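Proline dehydrogenase (Bradyrhizobium japonicum USDA 110, PDB 3HAZ) probably oxidises proline to glutamate in two steps, through an FAD-dependent proline dehydrogenase and an NAD-dependent aldehyde dehydrogenase that share one polypeptide. Local coordinates at residues Q262-A267 against A295-D300; A242-F247 against R252-V257; K627-E632 against L674-S679. All coordinates share one frame; numbering follows the deposited sequence.

Contact 1 of 3, residues Q262-A267 against A295-D300; sequences QLLDLA and AATLAD
T297 faces the helix of Q262-A267 with both branches of its side chain. Its hydroxyl side meets L263, whose CD2 lies 3.5 Å from T297 OG1 and 4.0 Å from T297 CB, the two side chains crossing at about a right angle. The polar partner of OG1 is V293 O, one turn back in its own helix; the approach of L263 is van der Waals contact. An alanine in place of L263 would probably leave a gap beside the threonine hydroxyl, with CD2, the closest carbon across the contact, gone. The methyl CG2 of T297, anti to its own backbone N, reaches the opposing main chain and approaches L264 CA to 3.8 Å. Helices 252-272 and 287-298 are successive outer helices of the proline dehydrogenase TIM barrel, with strand 276-279 between them in sequence. Where the second helix gives way to a loop, D300 turns back toward L264. With its CG also anti to N (chi1 -168°), the carboxylate crosses the leucine end, though the closeness of D300 OD2 to L264 CD2 is doubtful. L264 CD1 packs 3.8 Å from D300 CB, while D300 OD1 bonds to S302 OG.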
# COMPACT_ATOMS: atom_id res chain seq x y z
N GLN A 262 -54.33 -36.63 4.10
CA GLN A 262 -54.77 -35.34 3.58
C GLN A 262 -54.32 -35.15 2.13
O GLN A 262 -55.12 -34.81 1.26
CB GLN A 262 -54.24 -34.20 4.45
CG GLN A 262 -54.46 -34.41 5.94
CD GLN A 262 -55.86 -34.08 6.40
OE1 GLN A 262 -56.81 -34.08 5.61
NE2 GLN A 262 -56.00 -33.81 7.70
N LEU A 263 -53.03 -35.37 1.88
CA LEU A 263 -52.47 -35.22 0.53
C LEU A 263 -53.09 -36.24 -0.41
O LEU A 263 -53.28 -35.96 -1.59
CB LEU A 263 -50.94 -35.41 0.55
CG LEU A 263 -50.24 -35.04 -0.77
CD1 LEU A 263 -50.36 -33.54 -1.05
CD2 LEU A 263 -48.77 -35.47 -0.78
N LEU A 264 -53.38 -37.43 0.11
CA LEU A 264 -54.03 -38.46 -0.69
C LEU A 264 -55.43 -38.03 -1.13
O LEU A 264 -55.79 -38.18 -2.29
CB LEU A 264 -54.10 -39.78 0.09
CG LEU A 264 -54.78 -40.93 -0.65
CD1 LEU A 264 -54.17 -41.13 -2.02
CD2 LEU A 264 -54.73 -42.22 0.17
N ASP A 265 -56.20 -37.49 -0.19
CA ASP A 265 -57.55 -37.01 -0.48
C ASP A 265 -57.52 -35.98 -1.61
O ASP A 265 -58.31 -36.05 -2.56
CB ASP A 265 -58.17 -36.41 0.78
CG ASP A 265 -59.65 -36.06 0.62
OD1 ASP A 265 -60.15 -36.01 -0.53
OD2 ASP A 265 -60.31 -35.84 1.64
N LEU A 266 -56.59 -35.03 -1.52
CA LEU A 266 -56.46 -34.01 -2.55
C LEU A 266 -56.03 -34.60 -3.91
O LEU A 266 -56.56 -34.22 -4.94
CB LEU A 266 -55.50 -32.90 -2.10
CG LEU A 266 -55.97 -31.99 -0.96
CD1 LEU A 266 -54.88 -30.96 -0.61
CD2 LEU A 266 -57.28 -31.28 -1.31
N ALA A 267 -55.08 -35.54 -3.89
CA ALA A 267 -54.64 -36.20 -5.12
C ALA A 267 -55.78 -36.96 -5.80
O ALA A 267 -55.91 -36.94 -7.02
CB ALA A 267 -53.49 -37.16 -4.82
N ALA A 295 -43.88 -40.34 -1.20
CA ALA A 295 -43.78 -41.76 -1.52
C ALA A 295 -44.94 -42.55 -0.93
O ALA A 295 -45.51 -43.43 -1.59
CB ALA A 295 -42.45 -42.33 -1.04
N ALA A 296 -45.29 -42.26 0.32
CA ALA A 296 -46.38 -42.98 0.98
C ALA A 296 -47.71 -42.65 0.32
O ALA A 296 -48.59 -43.50 0.18
CB ALA A 296 -46.41 -42.67 2.47
N THR A 297 -47.86 -41.40 -0.11
CA THR A 297 -49.06 -40.99 -0.81
C THR A 297 -49.17 -41.71 -2.15
O THR A 297 -50.21 -42.27 -2.49
CB THR A 297 -49.08 -39.48 -1.04
OG1 THR A 297 -48.94 -38.81 0.22
CG2 THR A 297 -50.38 -39.06 -1.70
N LEU A 298 -48.08 -41.67 -2.91
CA LEU A 298 -48.06 -42.22 -4.26
C LEU A 298 -48.33 -43.72 -4.23
O LEU A 298 -48.87 -44.28 -5.18
CB LEU A 298 -46.72 -41.95 -4.95
CG LEU A 298 -46.56 -42.53 -6.36
CD1 LEU A 298 -47.50 -41.83 -7.35
CD2 LEU A 298 -45.11 -42.45 -6.84
N ALA A 299 -47.96 -44.37 -3.13
CA ALA A 299 -48.11 -45.81 -3.03
C ALA A 299 -49.56 -46.27 -2.95
O ALA A 299 -49.86 -47.43 -3.24
CB ALA A 299 -47.34 -46.33 -1.84
N ASP A 300 -50.46 -45.38 -2.57
CA ASP A 300 -51.87 -45.75 -2.41
C ASP A 300 -52.49 -46.21 -3.72
O ASP A 300 -52.47 -45.49 -4.72
CB ASP A 300 -52.68 -44.61 -1.80
CG ASP A 300 -54.06 -45.06 -1.35
OD1 ASP A 300 -54.93 -45.27 -2.22
OD2 ASP A 300 -54.28 -45.18 -0.13

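Contact 2 of 3, residues A242-F247 against R252-V257; sequences ALHPRF and RARVMV
The imidazole of H244 has V255 CG2 over one face, in a CH-pi contact 3.9 Å from the ring centroid and 17° off the normal, and P245 CD over the opposite face. R246 CA lies in plane at its edge. R254 NE is also near the ring plane, 3.5 Å from H244 CE1; seen from the arginine, this carbon sits over a face of the guanidinium, the two planes 69° apart. The aliphatic CG of R246 approaches R254 NH2 obliquely, at 3.8 Å. Each imidazole nitrogen has a bond: ND1 accepts R246 N at 3.1 Å, the donor tilted 24° from the ring plane, and NE2 pairs with E258 OE1, consistent with a proton on NE2. The same E258 oxygen takes R254 NE. All this lies where the loop after strand 235-238 enters helix 252-272, a beta-alpha connection of the TIM barrel. R254 NH1 forms a salt bridge with E820 OE1, in the aldehyde dehydrogenase part of the same chain. V255 points its two methyls different ways: CG2 lies 3.5 Å from R246 O besides covering the histidine, whereas CG1, anti to the backbone N, meets the edge of the F247 ring 4.0 Å from CD2. F247, whose side chain lies about 11 Å from the bound FAD, also packs against L259 and L289.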
# COMPACT_ATOMS: atom_id res chain seq x y z
N ALA A 242 -48.30 -26.22 3.98
CA ALA A 242 -49.64 -25.64 4.11
C ALA A 242 -50.62 -26.64 4.72
O ALA A 242 -51.62 -26.25 5.33
CB ALA A 242 -50.14 -25.17 2.75
N LEU A 243 -50.32 -27.93 4.58
CA LEU A 243 -51.24 -28.99 4.98
C LEU A 243 -50.96 -29.59 6.36
O LEU A 243 -51.71 -30.46 6.82
CB LEU A 243 -51.23 -30.10 3.94
CG LEU A 243 -51.81 -29.68 2.59
CD1 LEU A 243 -51.41 -30.67 1.51
CD2 LEU A 243 -53.32 -29.54 2.69
N HIS A 244 -49.90 -29.14 7.00
CA HIS A 244 -49.55 -29.62 8.34
C HIS A 244 -48.82 -28.51 9.12
O HIS A 244 -47.93 -27.86 8.59
CB HIS A 244 -48.67 -30.87 8.24
CG HIS A 244 -48.63 -31.66 9.51
ND1 HIS A 244 -47.84 -31.29 10.58
CD2 HIS A 244 -49.28 -32.78 9.89
CE1 HIS A 244 -48.02 -32.16 11.57
NE2 HIS A 244 -48.88 -33.07 11.17
N PRO A 245 -49.23 -28.30 10.39
CA PRO A 245 -48.78 -27.19 11.24
C PRO A 245 -47.40 -27.39 11.89
O PRO A 245 -46.81 -26.43 12.37
CB PRO A 245 -49.86 -27.12 12.34
CG PRO A 245 -50.77 -28.31 12.13
CD PRO A 245 -50.14 -29.20 11.10
N ARG A 246 -46.92 -28.63 11.93
CA ARG A 246 -45.54 -28.88 12.34
C ARG A 246 -44.88 -29.77 11.31
O ARG A 246 -44.52 -30.91 11.61
CB ARG A 246 -45.44 -29.55 13.72
CG ARG A 246 -45.98 -28.77 14.91
CD ARG A 246 -45.29 -27.43 15.16
NE ARG A 246 -43.83 -27.51 15.24
CZ ARG A 246 -43.05 -26.56 15.75
NH1 ARG A 246 -43.59 -25.46 16.27
NH2 ARG A 246 -41.73 -26.70 15.77
N PHE A 247 -44.74 -29.25 10.08
CA PHE A 247 -44.09 -29.99 9.00
C PHE A 247 -42.57 -29.86 9.15
O PHE A 247 -41.95 -28.92 8.65
CB PHE A 247 -44.55 -29.47 7.63
CG PHE A 247 -44.01 -30.27 6.47
CD1 PHE A 247 -43.21 -29.68 5.52
CD2 PHE A 247 -44.29 -31.63 6.36
CE1 PHE A 247 -42.70 -30.41 4.46
CE2 PHE A 247 -43.78 -32.37 5.31
CZ PHE A 247 -42.99 -31.76 4.36
N ARG A 252 -41.68 -36.02 12.42
CA ARG A 252 -41.92 -36.96 11.33
C ARG A 252 -42.99 -38.01 11.66
O ARG A 252 -43.83 -38.33 10.82
CB ARG A 252 -40.63 -37.65 10.90
CG ARG A 252 -40.86 -38.88 10.03
CD ARG A 252 -39.54 -39.50 9.54
NE ARG A 252 -39.03 -38.84 8.34
CZ ARG A 252 -38.12 -37.87 8.33
NH1 ARG A 252 -37.60 -37.43 9.47
NH2 ARG A 252 -37.72 -37.33 7.18
N ALA A 253 -42.98 -38.53 12.89
CA ALA A 253 -43.94 -39.58 13.25
C ALA A 253 -45.38 -39.13 13.06
O ALA A 253 -46.17 -39.82 12.41
CB ALA A 253 -43.70 -40.08 14.67
N ARG A 254 -45.74 -37.98 13.62
CA ARG A 254 -47.12 -37.50 13.49
C ARG A 254 -47.43 -37.03 12.06
O ARG A 254 -48.56 -37.17 11.60
CB ARG A 254 -47.43 -36.40 14.50
CG ARG A 254 -46.71 -35.09 14.24
CD ARG A 254 -47.23 -34.00 15.16
NE ARG A 254 -48.56 -33.56 14.78
CZ ARG A 254 -49.09 -32.38 15.12
NH1 ARG A 254 -50.31 -32.05 14.72
NH2 ARG A 254 -48.38 -31.53 15.86
N VAL A 255 -46.43 -36.48 11.37
CA VAL A 255 -46.59 -36.05 9.98
C VAL A 255 -47.01 -37.20 9.06
O VAL A 255 -47.93 -37.07 8.27
CB VAL A 255 -45.31 -35.36 9.44
CG1 VAL A 255 -45.41 -35.14 7.92
CG2 VAL A 255 -45.08 -34.03 10.15
N MET A 256 -46.33 -38.34 9.18
CA MET A 256 -46.61 -39.48 8.31
C MET A 256 -48.02 -40.02 8.54
O MET A 256 -48.64 -40.57 7.63
CB MET A 256 -45.59 -40.59 8.53
CG MET A 256 -44.17 -40.19 8.18
SD MET A 256 -44.04 -39.64 6.47
CE MET A 256 -44.60 -41.12 5.63
N VAL A 257 -48.51 -39.84 9.75
CA VAL A 257 -49.81 -40.37 10.14
C VAL A 257 -50.95 -39.39 9.81
O VAL A 257 -52.08 -39.80 9.49
CB VAL A 257 -49.78 -40.74 11.64
CG1 VAL A 257 -51.14 -40.60 12.27
CG2 VAL A 257 -49.21 -42.14 11.84

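Contact 3 of 3, residues K627-E632 against L674-S679; sequences KLFGSE and LMAGNS
Apolar contact carries most of this meeting, and F629 supplies all of it from its side. The ring's far corner rests against A676: F629 CZ lies 3.8 Å from A676 CB, and F629 CE1 comes to 3.6 Å from A676 CA. Nearby, F629 CD1 has the methyl CE of M675 at 4.4 Å, a looser touch. With CG anti to the carbonyl carbon (chi1 -50°), the ring projects from the C-terminal part of helix 604-629 toward the end of helix 664-675. L628 CG covers one of its faces. The polar element is a carbonyl: M675 O stands 3.7 Å from F629 CD1, obliquely to the ring, and is held by R574 NE, whose side chain also touches F629. Backbone bonding shapes the other partner. G677, at positive phi, closes helix 664-675 in a Schellman motif, with G677 N bonded to L674 O at 3.0 Å, before the chain enters strand 679-683; this helix joins the parallel strands 641-656 and 679-683 in a beta-alpha-beta crossover of the aldehyde dehydrogenase fold. Since the carbonyl of the buried M675 has R574 NE as its hydrogen-bond partner, F629 can pack beside it without having to satisfy it.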
# COMPACT_ATOMS: atom_id res chain seq x y z
N LYS A 627 -6.02 -10.15 22.66
CA LYS A 627 -6.01 -8.75 22.24
C LYS A 627 -5.81 -7.85 23.45
O LYS A 627 -5.05 -6.89 23.39
CB LYS A 627 -7.33 -8.39 21.56
CG LYS A 627 -7.47 -8.85 20.11
CD LYS A 627 -8.82 -8.41 19.54
CE LYS A 627 -9.07 -8.96 18.14
NZ LYS A 627 -10.43 -8.61 17.62
N LEU A 628 -6.52 -8.15 24.53
CA LEU A 628 -6.50 -7.28 25.70
C LEU A 628 -5.29 -7.50 26.60
O LEU A 628 -4.69 -6.54 27.08
CB LEU A 628 -7.79 -7.46 26.51
CG LEU A 628 -8.02 -6.43 27.62
CD1 LEU A 628 -7.73 -5.03 27.11
CD2 LEU A 628 -9.45 -6.52 28.16
N PHE A 629 -4.93 -8.75 26.85
CA PHE A 629 -3.91 -9.06 27.85
C PHE A 629 -2.60 -9.53 27.23
O PHE A 629 -1.65 -9.84 27.94
CB PHE A 629 -4.43 -10.11 28.84
CG PHE A 629 -5.79 -9.78 29.41
CD1 PHE A 629 -6.88 -10.60 29.16
CD2 PHE A 629 -5.98 -8.65 30.19
CE1 PHE A 629 -8.13 -10.30 29.67
CE2 PHE A 629 -7.22 -8.34 30.71
CZ PHE A 629 -8.30 -9.17 30.45
N GLY A 630 -2.55 -9.57 25.90
CA GLY A 630 -1.41 -10.12 25.19
C GLY A 630 -0.16 -9.28 25.29
O GLY A 630 0.95 -9.80 25.40
N SER A 631 -0.33 -7.96 25.25
CA SER A 631 0.78 -7.05 25.43
C SER A 631 0.30 -5.72 25.99
O SER A 631 -0.88 -5.39 25.90
CB SER A 631 1.51 -6.82 24.11
OG SER A 631 0.65 -6.24 23.15
N GLU A 632 1.24 -4.96 26.55
CA GLU A 632 0.94 -3.66 27.12
C GLU A 632 0.58 -2.67 26.02
O GLU A 632 0.82 -2.93 24.84
CB GLU A 632 2.15 -3.14 27.89
CG GLU A 632 3.40 -2.99 27.05
CD GLU A 632 4.65 -2.73 27.89
OE1 GLU A 632 4.68 -3.18 29.06
OE2 GLU A 632 5.58 -2.09 27.38
N LEU A 674 -11.01 -16.36 34.60
CA LEU A 674 -9.74 -17.05 34.37
C LEU A 674 -8.90 -16.37 33.30
O LEU A 674 -7.69 -16.17 33.48
CB LEU A 674 -9.99 -18.51 33.99
CG LEU A 674 -10.46 -19.46 35.08
CD1 LEU A 674 -10.89 -20.79 34.47
CD2 LEU A 674 -9.37 -19.67 36.15
N MET A 675 -9.52 -16.02 32.18
CA MET A 675 -8.78 -15.41 31.07
C MET A 675 -8.14 -14.09 31.50
O MET A 675 -7.03 -13.75 31.07
CB MET A 675 -9.66 -15.21 29.83
CG MET A 675 -8.89 -14.67 28.63
SD MET A 675 -7.67 -15.85 27.98
CE MET A 675 -6.27 -14.75 27.74
N ALA A 676 -8.83 -13.35 32.36
CA ALA A 676 -8.34 -12.06 32.83
C ALA A 676 -7.19 -12.19 33.84
O ALA A 676 -6.58 -11.20 34.22
CB ALA A 676 -9.46 -11.24 33.42
N GLY A 677 -6.92 -13.42 34.26
CA GLY A 677 -5.81 -13.69 35.16
C GLY A 677 -6.22 -13.86 36.61
O GLY A 677 -5.38 -13.82 37.51
N ASN A 678 -7.51 -14.05 36.85
CA ASN A 678 -8.02 -14.31 38.19
C ASN A 678 -8.11 -15.79 38.47
O ASN A 678 -8.33 -16.59 37.56
CB ASN A 678 -9.43 -13.73 38.33
CG ASN A 678 -9.48 -12.26 38.01
OD1 ASN A 678 -9.10 -11.43 38.83
ND2 ASN A 678 -9.98 -11.92 36.82
N SER A 679 -7.96 -16.17 39.74
CA SER A 679 -8.37 -17.50 40.15
C SER A 679 -9.87 -17.44 40.44
O SER A 679 -10.42 -16.35 40.62
CB SER A 679 -7.58 -17.98 41.37
OG SER A 679 -7.75 -17.11 42.47

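From the N terminus, contact 2 comes first, folding a loop of four residues between the segment A242-F247, which follows strand 235-238, and the start of helix 252-272. Contact 1 then takes up the same helix further along and closes a longer loop, through strand 276-279, onto helix 287-298. The two are in series yet touch, L243 lying against L263 and L266, and M256 against A296; together they tie one beta-alpha loop and two neighbouring helices of the barrel. Contact 3, some 51 Å from contact 2 between centres, closes a separate 41-residue loop in the aldehyde dehydrogenase part, joining helices 604-629 and 664-675. None of the three nests in or crosses another.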